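Local atomic coordinates of predicted protein (PDB entry 5Z5M), a protein that probably converts 5-hydroxyisourate through OHCU to (S)-allantoin, combining an HIU hydrolase unit and an OHCU decarboxylase unit in one chain. Residues Leu11-Pro14 with Ser15-Ala19; Val32-Ala35 with Leu36-Ala40; Ser103-Asp106 with Ala107-Glu110; Val147-Thr150 with Pro151-Phe155; Val187-Thr190 with Gly191-Cys194. All coordinates share one frame; numbering follows the deposited sequence.

Interaction 1: residues Leu11-Pro14 with Ser15-Ala19; sequences LSKP and SAEIA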
loop_
_atom_site.group_PDB
_atom_site.type_symbol
_atom_site.label_atom_id
_atom_site.label_comp_id
_atom_site.label_asym_id
_atom_site.label_seq_id
_atom_site.Cartn_x
_atom_site.Cartn_y
_atom_site.Cartn_z
ATOM N N LEU A 11 33.725 19.855 19.128
ATOM C CA LEU A 11 33.247 21.229 19.195
ATOM C C LEU A 11 33.640 21.944 20.491
ATOM O O LEU A 11 33.357 23.132 20.661
ATOM C CB LEU A 11 31.727 21.261 19.011
ATOM C CG LEU A 11 31.246 20.707 17.668
ATOM C CD1 LEU A 11 29.733 20.807 17.551
ATOM C CD2 LEU A 11 31.926 21.427 16.504
ATOM N N SER A 12 34.308 21.233 21.396
ATOM C CA SER A 12 34.811 21.855 22.619
ATOM C C SER A 12 36.268 22.288 22.444
ATOM O O SER A 12 36.872 22.859 23.352
ATOM C CB SER A 12 34.680 20.902 23.808
ATOM O OG SER A 12 35.745 19.971 23.832
ATOM N N LYS A 13 36.817 22.025 21.262
ATOM C CA LYS A 13 38.203 22.365 20.956
ATOM C C LYS A 13 38.306 23.776 20.369
ATOM O O LYS A 13 37.316 24.307 19.866
ATOM C CB LYS A 13 38.790 21.334 19.987
ATOM C CG LYS A 13 39.048 19.977 20.616
ATOM C CD LYS A 13 39.538 18.976 19.584
ATOM C CE LYS A 13 39.549 17.562 20.138
ATOM N NZ LYS A 13 40.601 16.730 19.486
ATOM N N PRO A 14 39.501 24.391 20.440
ATOM C CA PRO A 14 39.686 25.723 19.851
ATOM C C PRO A 14 39.268 25.770 18.383
ATOM O O PRO A 14 39.455 24.791 17.665
ATOM C CB PRO A 14 41.194 25.978 20.009
ATOM C CG PRO A 14 41.797 24.646 20.356
ATOM C CD PRO A 14 40.729 23.916 21.099
ATOM N N SER A 15 38.706 26.898 17.960
ATOM C CA SER A 15 38.095 27.022 16.640
ATOM C C SER A 15 39.037 26.665 15.490
ATOM O O SER A 15 38.605 26.106 14.484
ATOM C CB SER A 15 37.553 28.442 16.443
ATOM O OG SER A 15 38.564 29.411 16.659
ATOM N N ALA A 16 40.321 26.975 15.639
ATOM C CA ALA A 16 41.287 26.660 14.591
ATOM C C ALA A 16 41.439 25.154 14.429
ATOM O O ALA A 16 41.675 24.653 13.325
ATOM C CB ALA A 16 42.625 27.294 14.890
ATOM N N GLU A 17 41.296 24.435 15.537
ATOM C CA GLU A 17 41.425 22.984 15.528
ATOM C C GLU A 17 40.183 22.334 14.907
ATOM O O GLU A 17 40.269 21.286 14.258
ATOM C CB GLU A 17 41.654 22.468 16.949
ATOM C CG GLU A 17 42.016 20.998 17.036
ATOM C CD GLU A 17 42.505 20.607 18.420
ATOM O OE1 GLU A 17 42.628 21.504 19.283
ATOM O OE2 GLU A 17 42.763 19.404 18.643
ATOM N N ILE A 18 39.032 22.963 15.111
ATOM C CA ILE A 18 37.789 22.478 14.523
ATOM C C ILE A 18 37.822 22.671 13.013
ATOM O O ILE A 18 37.497 21.760 12.255
ATOM C CB ILE A 18 36.560 23.199 15.113
ATOM C CG1 ILE A 18 36.462 22.933 16.617
ATOM C CG2 ILE A 18 35.273 22.747 14.415
ATOM C CD1 ILE A 18 35.329 23.665 17.286
ATOM N N ALA A 19 38.244 23.855 12.583
ATOM C CA ALA A 19 38.293 24.169 11.163
ATOM C C ALA A 19 39.257 23.235 10.438
ATOM O O ALA A 19 38.980 22.778 9.330
ATOM C CB ALA A 19 38.694 25.620 10.952
HETATM O O HOH W 1 41.104 17.512 16.702
#
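Lys13 and Glu17 meet across the N-terminus of helix 15-22 in the helical OHCU decarboxylase part, an example of a side chain in the first helical turn reaching back to the loop before it. Lys13 NZ forms a long salt bridge with Glu17 OE2, 3.5 Å away. A water closes the triangle, accepting from Lys13 NZ at 2.9 Å and donating to Glu17 OE2. The lysine also touches the carboxylate with its aliphatic part, Lys13 CD lying 3.4 Å from Glu17 OE2. While OE2 faces the lysine's end, the other oxygen is nearest the proline ring, with Glu17 OE1 3.4 Å from Pro14 CG. The extended glutamate makes this possible, since its CG stands anti to the backbone N (chi1 -171°).

Behind these side chains the backbone turns into the helix. Pro14 sits at the N-cap, and its carbonyl oxygen is gripped by two amides. Ile18 N binds Pro14 O at 3.2 Å and lies in the carbonyl plane, whereas Glu17 N approaches Pro14 O from above that plane at 2.8 Å. Ile18 extends back toward the loop, its CD1 3.3 Å from Lys13 O. The same methyl meets Leu11, Ile18 CD1 lying 4.1 Å from Leu11 CD2, and the two side chains cross at about a right angle.

Leu43 touches both Leu11 and Ile18, and Ile46 touches Leu11, so the apolar side of the turn is closed by the loop that follows helix 30-38. That helix itself packs against helix 15-22, bringing Val37 onto Ser15 and Ile18.

Interaction 2: residues Val32-Ala35 with Leu36-Ala40; sequences VAEA and LVKDA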
loop_
_atom_site.group_PDB
_atom_site.type_symbol
_atom_site.label_atom_id
_atom_site.label_comp_id
_atom_site.label_asym_id
_atom_site.label_seq_id
_atom_site.Cartn_x
_atom_site.Cartn_y
_atom_site.Cartn_z
ATOM N N VAL A 32 33.999 26.588 3.966
ATOM C CA VAL A 32 32.800 26.090 4.631
ATOM C C VAL A 32 33.047 25.966 6.127
ATOM O O VAL A 32 32.241 26.421 6.938
ATOM C CB VAL A 32 32.348 24.717 4.086
ATOM C CG1 VAL A 32 31.079 24.266 4.793
ATOM C CG2 VAL A 32 32.122 24.778 2.582
ATOM N N ALA A 33 34.166 25.343 6.483
ATOM C CA ALA A 33 34.527 25.142 7.882
ATOM C C ALA A 33 34.848 26.468 8.557
ATOM O O ALA A 33 34.592 26.658 9.751
ATOM C CB ALA A 33 35.712 24.186 7.990
ATOM N N GLU A 34 35.403 27.391 7.778
ATOM C CA GLU A 34 35.725 28.715 8.284
ATOM C C GLU A 34 34.464 29.456 8.700
ATOM O O GLU A 34 34.361 29.919 9.833
ATOM C CB GLU A 34 36.494 29.510 7.235
ATOM C CG GLU A 34 37.886 28.974 7.006
ATOM C CD GLU A 34 38.685 28.866 8.292
ATOM O OE1 GLU A 34 38.642 29.819 9.100
ATOM O OE2 GLU A 34 39.356 27.830 8.493
ATOM N N ALA A 35 33.502 29.545 7.784
ATOM C CA ALA A 35 32.213 30.160 8.077
ATOM C C ALA A 35 31.554 29.507 9.294
ATOM O O ALA A 35 30.943 30.187 10.113
ATOM C CB ALA A 35 31.299 30.075 6.863
ATOM N N LEU A 36 31.709 28.193 9.423
ATOM C CA LEU A 36 31.115 27.456 10.539
ATOM C C LEU A 36 31.647 27.905 11.902
ATOM O O LEU A 36 30.873 28.266 12.791
ATOM C CB LEU A 36 31.354 25.954 10.373
ATOM C CG LEU A 36 30.691 25.080 11.439
ATOM C CD1 LEU A 36 29.183 25.026 11.238
ATOM C CD2 LEU A 36 31.285 23.677 11.489
ATOM N N VAL A 37 32.965 27.885 12.066
ATOM C CA VAL A 37 33.573 28.139 13.374
ATOM C C VAL A 37 33.531 29.598 13.825
ATOM O O VAL A 37 33.756 29.888 15.004
ATOM C CB VAL A 37 35.044 27.670 13.400
ATOM C CG1 VAL A 37 35.122 26.162 13.232
ATOM C CG2 VAL A 37 35.843 28.365 12.313
ATOM N N LYS A 38 33.238 30.514 12.907
ATOM C CA LYS A 38 33.221 31.930 13.270
ATOM C C LYS A 38 31.873 32.406 13.816
ATOM O O LYS A 38 31.800 33.457 14.459
ATOM C CB LYS A 38 33.655 32.790 12.086
ATOM C CG LYS A 38 34.992 32.348 11.521
ATOM C CD LYS A 38 35.320 32.982 10.174
ATOM C CE LYS A 38 36.772 33.455 10.154
ATOM N NZ LYS A 38 37.704 32.322 9.862
ATOM N N ASP A 39 30.818 31.623 13.605
ATOM C CA ASP A 39 29.573 31.857 14.326
ATOM C C ASP A 39 29.579 30.955 15.555
ATOM O O ASP A 39 29.010 29.861 15.548
ATOM C CB ASP A 39 28.355 31.600 13.439
ATOM C CG ASP A 39 27.114 32.329 13.933
ATOM O OD1 ASP A 39 27.243 33.172 14.852
ATOM O OD2 ASP A 39 26.014 32.076 13.394
ATOM N N ALA A 40 30.230 31.440 16.610
ATOM C CA ALA A 40 30.652 30.610 17.735
ATOM C C ALA A 40 29.535 30.186 18.688
ATOM O O ALA A 40 29.739 29.312 19.534
ATOM C CB ALA A 40 31.741 31.336 18.521
#
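Glu34 and Lys38, four residues apart, join in an i to i+4 salt bridge along helix 30-38 of the helical OHCU decarboxylase part, with the lysine at the surface and Glu34 OE1 2.8 Å from Lys38 NZ. Both chains fold to reach each other. The glutamate bends at chi2 (-54°), while the lysine bends at chi3 and chi4, so that its ammonium turns back toward the preceding turn. Lys38, near the C-terminal end, would probably also be favoured by the helix dipole.

The backbone bonds run in the regular helical pattern and then weaken. Leu36 N donates to Val32 O at 3.1 Å, and Val37 N donates to Ala33 O at the same length. The next bond, from Lys38 N to Glu34 O, is weak at 3.3 Å, and so is the one that brings Asp39 N to Leu36 O.

Nonpolar atoms fill in around these carbonyls. Lys38 lays its aliphatic chain over Glu34 O, with Lys38 CG in tight contact, 3.0 Å from that oxygen. From another side comes Val37 CG2, which stands between the valine's own backbone N and carbonyl carbon and lies 3.3 Å from Glu34 O. Leu36 contributes its CB, 3.4 Å from Ala33 O, while the rest of the side chain leads off toward other helices.

Packing here divides between two neighbours. Helix 15-22 receives Leu36 on Leu22 and Glu34 on Ala19, and helix 49-61 receives Val32 on Val60, Ala35 on Ile59 and Leu36 on Ala55. Leu36 thus joins three helices, with Leu43 of the following loop added to its surroundings.

Interaction 3: residues Ser103-Asp106 with Ala107-Glu110; sequences SLTD and AELE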
loop_
_atom_site.group_PDB
_atom_site.type_symbol
_atom_site.label_atom_id
_atom_site.label_comp_id
_atom_site.label_asym_id
_atom_site.label_seq_id
_atom_site.Cartn_x
_atom_site.Cartn_y
_atom_site.Cartn_z
ATOM N N SER A 103 35.639 -4.034 -12.291
ATOM C CA SER A 103 35.265 -5.254 -13.005
ATOM C C SER A 103 34.636 -4.982 -14.372
ATOM O O SER A 103 33.977 -5.853 -14.938
ATOM C CB SER A 103 34.299 -6.088 -12.157
ATOM O OG SER A 103 33.082 -5.397 -11.931
ATOM N N LEU A 104 34.840 -3.778 -14.899
ATOM C CA LEU A 104 34.285 -3.411 -16.197
ATOM C C LEU A 104 34.942 -4.188 -17.332
ATOM O O LEU A 104 36.155 -4.376 -17.344
ATOM C CB LEU A 104 34.444 -1.910 -16.445
ATOM C CG LEU A 104 33.533 -0.954 -15.673
ATOM C CD1 LEU A 104 33.839 0.490 -16.048
ATOM C CD2 LEU A 104 32.075 -1.279 -15.933
ATOM N N THR A 105 34.136 -4.647 -18.282
ATOM C CA THR A 105 34.673 -5.252 -19.498
ATOM C C THR A 105 35.256 -4.158 -20.392
ATOM O O THR A 105 35.127 -2.974 -20.094
ATOM C CB THR A 105 33.598 -6.034 -20.272
ATOM O OG1 THR A 105 32.551 -5.139 -20.668
ATOM C CG2 THR A 105 33.013 -7.150 -19.412
ATOM N N ASP A 106 35.897 -4.547 -21.487
ATOM C CA ASP A 106 36.447 -3.556 -22.402
ATOM C C ASP A 106 35.345 -2.716 -23.038
ATOM O O ASP A 106 35.488 -1.503 -23.175
ATOM C CB ASP A 106 37.295 -4.223 -23.481
ATOM C CG ASP A 106 38.778 -4.145 -23.177
ATOM O OD1 ASP A 106 39.143 -4.219 -21.985
ATOM O OD2 ASP A 106 39.576 -3.996 -24.127
ATOM N N ALA A 107 34.243 -3.362 -23.414
ATOM C CA ALA A 107 33.098 -2.638 -23.961
ATOM C C ALA A 107 32.500 -1.679 -22.925
ATOM O O ALA A 107 32.196 -0.524 -23.234
ATOM C CB ALA A 107 32.047 -3.608 -24.449
ATOM N N GLU A 108 32.337 -2.164 -21.698
ATOM C CA GLU A 108 31.784 -1.353 -20.615
ATOM C C GLU A 108 32.697 -0.181 -20.277
ATOM O O GLU A 108 32.234 0.914 -19.959
ATOM C CB GLU A 108 31.545 -2.212 -19.366
ATOM C CG GLU A 108 30.312 -3.097 -19.441
ATOM C CD GLU A 108 30.225 -4.098 -18.295
ATOM O OE1 GLU A 108 31.274 -4.437 -17.705
ATOM O OE2 GLU A 108 29.099 -4.543 -17.981
ATOM N N LEU A 109 34.000 -0.412 -20.345
ATOM C CA LEU A 109 34.959 0.635 -20.014
ATOM C C LEU A 109 34.899 1.756 -21.048
ATOM O O LEU A 109 34.990 2.938 -20.706
ATOM C CB LEU A 109 36.372 0.058 -19.922
ATOM C CG LEU A 109 37.431 0.961 -19.292
ATOM C CD1 LEU A 109 37.022 1.357 -17.880
ATOM C CD2 LEU A 109 38.786 0.274 -19.290
ATOM N N GLU A 110 34.741 1.383 -22.317
ATOM C CA GLU A 110 34.615 2.378 -23.378
ATOM C C GLU A 110 33.313 3.159 -23.242
ATOM O O GLU A 110 33.286 4.377 -23.446
ATOM C CB GLU A 110 34.692 1.717 -24.758
ATOM C CG GLU A 110 36.092 1.276 -25.137
ATOM C CD GLU A 110 37.092 2.423 -25.110
ATOM O OE1 GLU A 110 36.907 3.406 -25.865
ATOM O OE2 GLU A 110 38.064 2.342 -24.330
#
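Thr105 and Glu108 cross at a slant, each side chain reaching for the backbone amide of the other. The glutamate turns back extended from the helix, and its OE1 takes Thr105 N at 2.9 Å in a nearly straight bond (173° at the hydrogen). That amide arrives on the anti side of the carboxylate, 17° out of its plane. In the reverse direction Glu108 N donates to Thr105 OG1 at 3.2 Å, the hydroxyl being held between the threonine's backbone N and carbonyl carbon (chi1 61°). The same hydroxyl also makes a weak bond to Glu108 OE1.

This reciprocal exchange is a capping box, with Thr105 as the N-cap of helix 106-123. It is accompanied by a hydrophobic staple: Leu104, just before the cap, meets Leu109 at about a right angle, CD1 of Leu104 lying 3.8 Å from CD1 of Leu109. The other methyl, Leu104 CD2, rests 3.6 Å from Glu108 CB, so its two methyls touch successive residues, Glu108 and Leu109.

Farther on, the helix takes up its regular bonding, with Leu109 N on Thr105 O at 2.8 Å and Glu110 N on Asp106 O at 3.1 Å. Lys136 of helix 136-146 makes a salt bridge to Glu108 OE1, and Leu140 packs against Leu104 and Glu108.

Interaction 4: residues Val147-Thr150 with Pro151-Phe155; sequences VQHT and PEQEF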
loop_
_atom_site.group_PDB
_atom_site.type_symbol
_atom_site.label_atom_id
_atom_site.label_comp_id
_atom_site.label_asym_id
_atom_site.label_seq_id
_atom_site.Cartn_x
_atom_site.Cartn_y
_atom_site.Cartn_z
ATOM N N VAL A 147 22.985 11.450 -18.134
ATOM C CA VAL A 147 23.555 12.142 -19.284
ATOM C C VAL A 147 22.429 12.654 -20.187
ATOM O O VAL A 147 22.649 13.518 -21.034
ATOM C CB VAL A 147 24.521 11.236 -20.071
ATOM C CG1 VAL A 147 23.751 10.161 -20.827
ATOM C CG2 VAL A 147 25.382 12.058 -21.018
ATOM N N GLN A 148 21.216 12.145 -19.977
ATOM C CA GLN A 148 20.052 12.580 -20.751
ATOM C C GLN A 148 19.342 13.788 -20.126
ATOM O O GLN A 148 18.395 14.331 -20.697
ATOM C CB GLN A 148 19.057 11.426 -20.911
ATOM C CG GLN A 148 19.667 10.150 -21.469
ATOM C CD GLN A 148 18.649 9.027 -21.589
ATOM O OE1 GLN A 148 17.546 9.223 -22.098
ATOM N NE2 GLN A 148 19.012 7.848 -21.103
ATOM N N HIS A 149 19.806 14.216 -18.956
ATOM C CA HIS A 149 19.180 15.334 -18.257
ATOM C C HIS A 149 19.744 16.686 -18.678
ATOM O O HIS A 149 20.838 16.770 -19.230
ATOM C CB HIS A 149 19.338 15.173 -16.742
ATOM C CG HIS A 149 18.645 13.972 -16.186
ATOM N ND1 HIS A 149 18.820 13.547 -14.888
ATOM C CD2 HIS A 149 17.773 13.103 -16.753
ATOM C CE1 HIS A 149 18.086 12.469 -14.677
ATOM N NE2 HIS A 149 17.440 12.180 -15.794
ATOM N N THR A 150 18.985 17.743 -18.396
ATOM C CA THR A 150 19.439 19.114 -18.611
ATOM C C THR A 150 20.523 19.494 -17.602
ATOM O O THR A 150 20.602 18.904 -16.521
ATOM C CB THR A 150 18.270 20.111 -18.490
ATOM O OG1 THR A 150 17.845 20.179 -17.123
ATOM C CG2 THR A 150 17.101 19.679 -19.364
ATOM N N PRO A 151 21.361 20.485 -17.944
ATOM C CA PRO A 151 22.397 20.892 -16.988
ATOM C C PRO A 151 21.824 21.439 -15.678
ATOM O O PRO A 151 22.440 21.235 -14.635
ATOM C CB PRO A 151 23.166 21.977 -17.748
ATOM C CG PRO A 151 22.920 21.676 -19.189
ATOM C CD PRO A 151 21.510 21.168 -19.241
ATOM N N GLU A 152 20.668 22.098 -15.721
ATOM C CA GLU A 152 20.108 22.684 -14.508
ATOM C C GLU A 152 19.527 21.616 -13.591
ATOM O O GLU A 152 19.560 21.765 -12.370
ATOM C CB GLU A 152 19.040 23.737 -14.829
ATOM C CG GLU A 152 17.840 23.230 -15.616
ATOM C CD GLU A 152 18.040 23.331 -17.117
ATOM O OE1 GLU A 152 19.174 23.637 -17.553
ATOM O OE2 GLU A 152 17.061 23.115 -17.865
ATOM N N GLN A 153 18.999 20.539 -14.165
ATOM C CA GLN A 153 18.560 19.424 -13.341
ATOM C C GLN A 153 19.778 18.755 -12.719
ATOM O O GLN A 153 19.779 18.434 -11.534
ATOM C CB GLN A 153 17.750 18.395 -14.135
ATOM C CG GLN A 153 17.276 17.239 -13.248
ATOM C CD GLN A 153 16.477 16.187 -13.991
ATOM O OE1 GLN A 153 16.089 16.380 -15.143
ATOM N NE2 GLN A 153 16.222 15.063 -13.328
ATOM N N GLU A 154 20.815 18.554 -13.525
ATOM C CA GLU A 154 22.013 17.873 -13.051
ATOM C C GLU A 154 22.800 18.693 -12.037
ATOM O O GLU A 154 23.511 18.132 -11.207
ATOM C CB GLU A 154 22.910 17.497 -14.225
ATOM C CG GLU A 154 22.499 16.181 -14.854
ATOM C CD GLU A 154 22.312 15.086 -13.805
ATOM O OE1 GLU A 154 23.312 14.710 -13.155
ATOM O OE2 GLU A 154 21.172 14.615 -13.621
ATOM N N PHE A 155 22.679 20.016 -12.110
ATOM C CA PHE A 155 23.331 20.891 -11.140
ATOM C C PHE A 155 22.763 20.623 -9.745
ATOM O O PHE A 155 23.506 20.540 -8.770
ATOM C CB PHE A 155 23.152 22.360 -11.534
ATOM C CG PHE A 155 23.900 23.325 -10.654
ATOM C CD1 PHE A 155 25.265 23.503 -10.802
ATOM C CD2 PHE A 155 23.233 24.067 -9.693
ATOM C CE1 PHE A 155 25.955 24.394 -9.999
ATOM C CE2 PHE A 155 23.916 24.964 -8.890
ATOM C CZ PHE A 155 25.278 25.127 -9.042
#
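His149 swings its imidazole across the first turn of helix 151-173, with the Gln153 amide over one face of its ring and Glu154 OE2 at the edge. Its CB already lies near both, 3.8 Å from Gln153 OE1 and slightly closer to Glu154 OE2. CG, near the same two oxygens, stands anti to the carbonyl carbon (chi1 -64°), which brings the ring beside both side chains. ND1 donates to Glu154 OE2 at 2.9 Å, a moderately bent bond that meets the anti side of the carboxylate. The carboxylate and ring planes are turned 42° apart. CE1 lies 3.5 Å from Gln153 NE2, the ring's own NE2 somewhat farther from that nitrogen, and CD2 near Gln153 OE1. The amide stacks with its plane 12° from the ring's, NE2 above the plane near the rim and OE1 back toward CG and CB. Lys256 of the third subunit packs on both His149 and Gln153.

The turn beneath is secured by Thr150 at the N-cap. Gln153 N donates to Thr150 OG1 at 3.2 Å, and Glu154 N to Thr150 O at 3.0 Å. Thr150 N is buried without a partner in the model. Glu152 folds back beside the threonine hydroxyl, while its OE2 forms a salt bridge with Lys68 of the second subunit.

Chemically, this is a His-carboxylate hydrogen bond with support behind it. Glu154 OE1 is held by Arg146 in a salt bridge and by Tyr119 OH in a hydrogen bond, so both oxygens of a buried carboxylate are satisfied. Thus positioned, the carboxylate fixes the rotation of the imidazole, and the stacked amide backs one face of it.

Interaction 5: residues Val187-Thr190 with Gly191-Cys194; sequences VLDT and GNGC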
loop_
_atom_site.group_PDB
_atom_site.type_symbol
_atom_site.label_atom_id
_atom_site.label_comp_id
_atom_site.label_asym_id
_atom_site.label_seq_id
_atom_site.Cartn_x
_atom_site.Cartn_y
_atom_site.Cartn_z
ATOM N N VAL A 187 3.803 -4.546 13.382
ATOM C CA VAL A 187 3.173 -5.388 12.373
ATOM C C VAL A 187 1.657 -5.253 12.443
ATOM O O VAL A 187 1.048 -5.429 13.503
ATOM C CB VAL A 187 3.546 -6.866 12.532
ATOM C CG1 VAL A 187 2.904 -7.681 11.407
ATOM C CG2 VAL A 187 5.055 -7.031 12.543
ATOM N N LEU A 188 1.054 -4.923 11.310
ATOM C CA LEU A 188 -0.395 -4.798 11.221
ATOM C C LEU A 188 -0.991 -5.804 10.245
ATOM O O LEU A 188 -0.576 -5.877 9.089
ATOM C CB LEU A 188 -0.780 -3.388 10.791
ATOM C CG LEU A 188 -2.280 -3.214 10.569
ATOM C CD1 LEU A 188 -2.981 -2.879 11.872
ATOM C CD2 LEU A 188 -2.536 -2.155 9.514
ATOM N N ASP A 189 -1.970 -6.567 10.725
ATOM C CA ASP A 189 -2.705 -7.541 9.922
ATOM C C ASP A 189 -3.840 -6.819 9.192
ATOM O O ASP A 189 -4.867 -6.513 9.791
ATOM C CB ASP A 189 -3.238 -8.657 10.837
ATOM C CG ASP A 189 -4.063 -9.713 10.106
ATOM O OD1 ASP A 189 -4.343 -9.582 8.897
ATOM O OD2 ASP A 189 -4.458 -10.687 10.783
ATOM N N THR A 190 -3.662 -6.539 7.901
ATOM C CA THR A 190 -4.654 -5.750 7.177
ATOM C C THR A 190 -5.843 -6.586 6.716
ATOM O O THR A 190 -6.849 -6.045 6.254
ATOM C CB THR A 190 -4.031 -5.047 5.949
ATOM O OG1 THR A 190 -3.444 -6.024 5.082
ATOM C CG2 THR A 190 -2.964 -4.067 6.391
ATOM N N GLY A 191 -5.727 -7.902 6.839
ATOM C CA GLY A 191 -6.824 -8.786 6.502
ATOM C C GLY A 191 -7.860 -8.811 7.613
ATOM O O GLY A 191 -9.052 -8.953 7.357
ATOM N N ASN A 192 -7.394 -8.644 8.848
ATOM C CA ASN A 192 -8.254 -8.692 10.025
ATOM C C ASN A 192 -8.389 -7.356 10.753
ATOM O O ASN A 192 -9.244 -7.208 11.618
ATOM C CB ASN A 192 -7.733 -9.755 10.996
ATOM C CG ASN A 192 -7.809 -11.150 10.414
ATOM O OD1 ASN A 192 -8.777 -11.498 9.740
ATOM N ND2 ASN A 192 -6.784 -11.957 10.664
ATOM N N GLY A 193 -7.547 -6.387 10.405
ATOM C CA GLY A 193 -7.643 -5.050 10.973
ATOM C C GLY A 193 -7.164 -4.928 12.410
ATOM O O GLY A 193 -7.670 -4.111 13.184
ATOM N N CYS A 194 -6.171 -5.735 12.759
ATOM C CA CYS A 194 -5.671 -5.796 14.123
ATOM C C CYS A 194 -4.152 -5.855 14.126
ATOM O O CYS A 194 -3.551 -6.277 13.139
ATOM C CB CYS A 194 -6.240 -7.022 14.841
ATOM S SG CYS A 194 -5.768 -8.614 14.091
#
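Asp189 and Cys194 form an antiparallel hydrogen-bonded pair in which Gly193 also faces Asp189, giving a G1 beta bulge where the chain turns back. Asp189 N donates to Cys194 O at 2.9 Å, nearly along the C=O axis. In return Asp189 O receives Gly193 N at 2.8 Å, along with weak bonds from Asn192 N and Cys194 N. Gly193 has a positive phi of 74°, the conformation usual for the glycine of such a bulge.

The aspartate side chain, with CG anti to its own N (chi1 178°), folds over the turn. OD1 takes two amides from the same face of the carboxylate: Gly191 N at 3.0 Å on the anti side, and Asn192 N at 3.2 Å from well above the plane. OD2 accepts Asn192 ND2 at 2.7 Å on its syn side, the amide being turned 65° from the carboxylate. Tyr252 of helix 249-256 adds a hydroxyl to OD2. Thr190 O accepts a hydrogen bond from Ser289 OG of the second subunit.

A side-chain oxygen bonding the amides two and three residues on, with the main-chain oxygen bonding the amide four on, makes an Asx motif. Here it closes the hairpin between strands 182-189 and 194-195 in the transthyretin-like domain.

Interactions 1 to 4 belong to the helical OHCU decarboxylase part, and interaction 5 to the transthyretin-like part, about 44 Å from interaction 4 between centres. Interactions 1 and 2 touch, holding the successive helices 15-22 and 30-38 together. Interactions 1, 3 and 4 all open a helix, but differently: a proline carbonyl with a salt bridge, a capping box with a staple, and a threonine cap beside a histidine-carboxylate pair. The first, third and fourth are surface contacts, whereas interactions 2 and 5 are partly buried. Interactions 4 and 5 both touch the second subunit. Interaction 5 alone concerns a strand turn, where one carboxylate gathers amides.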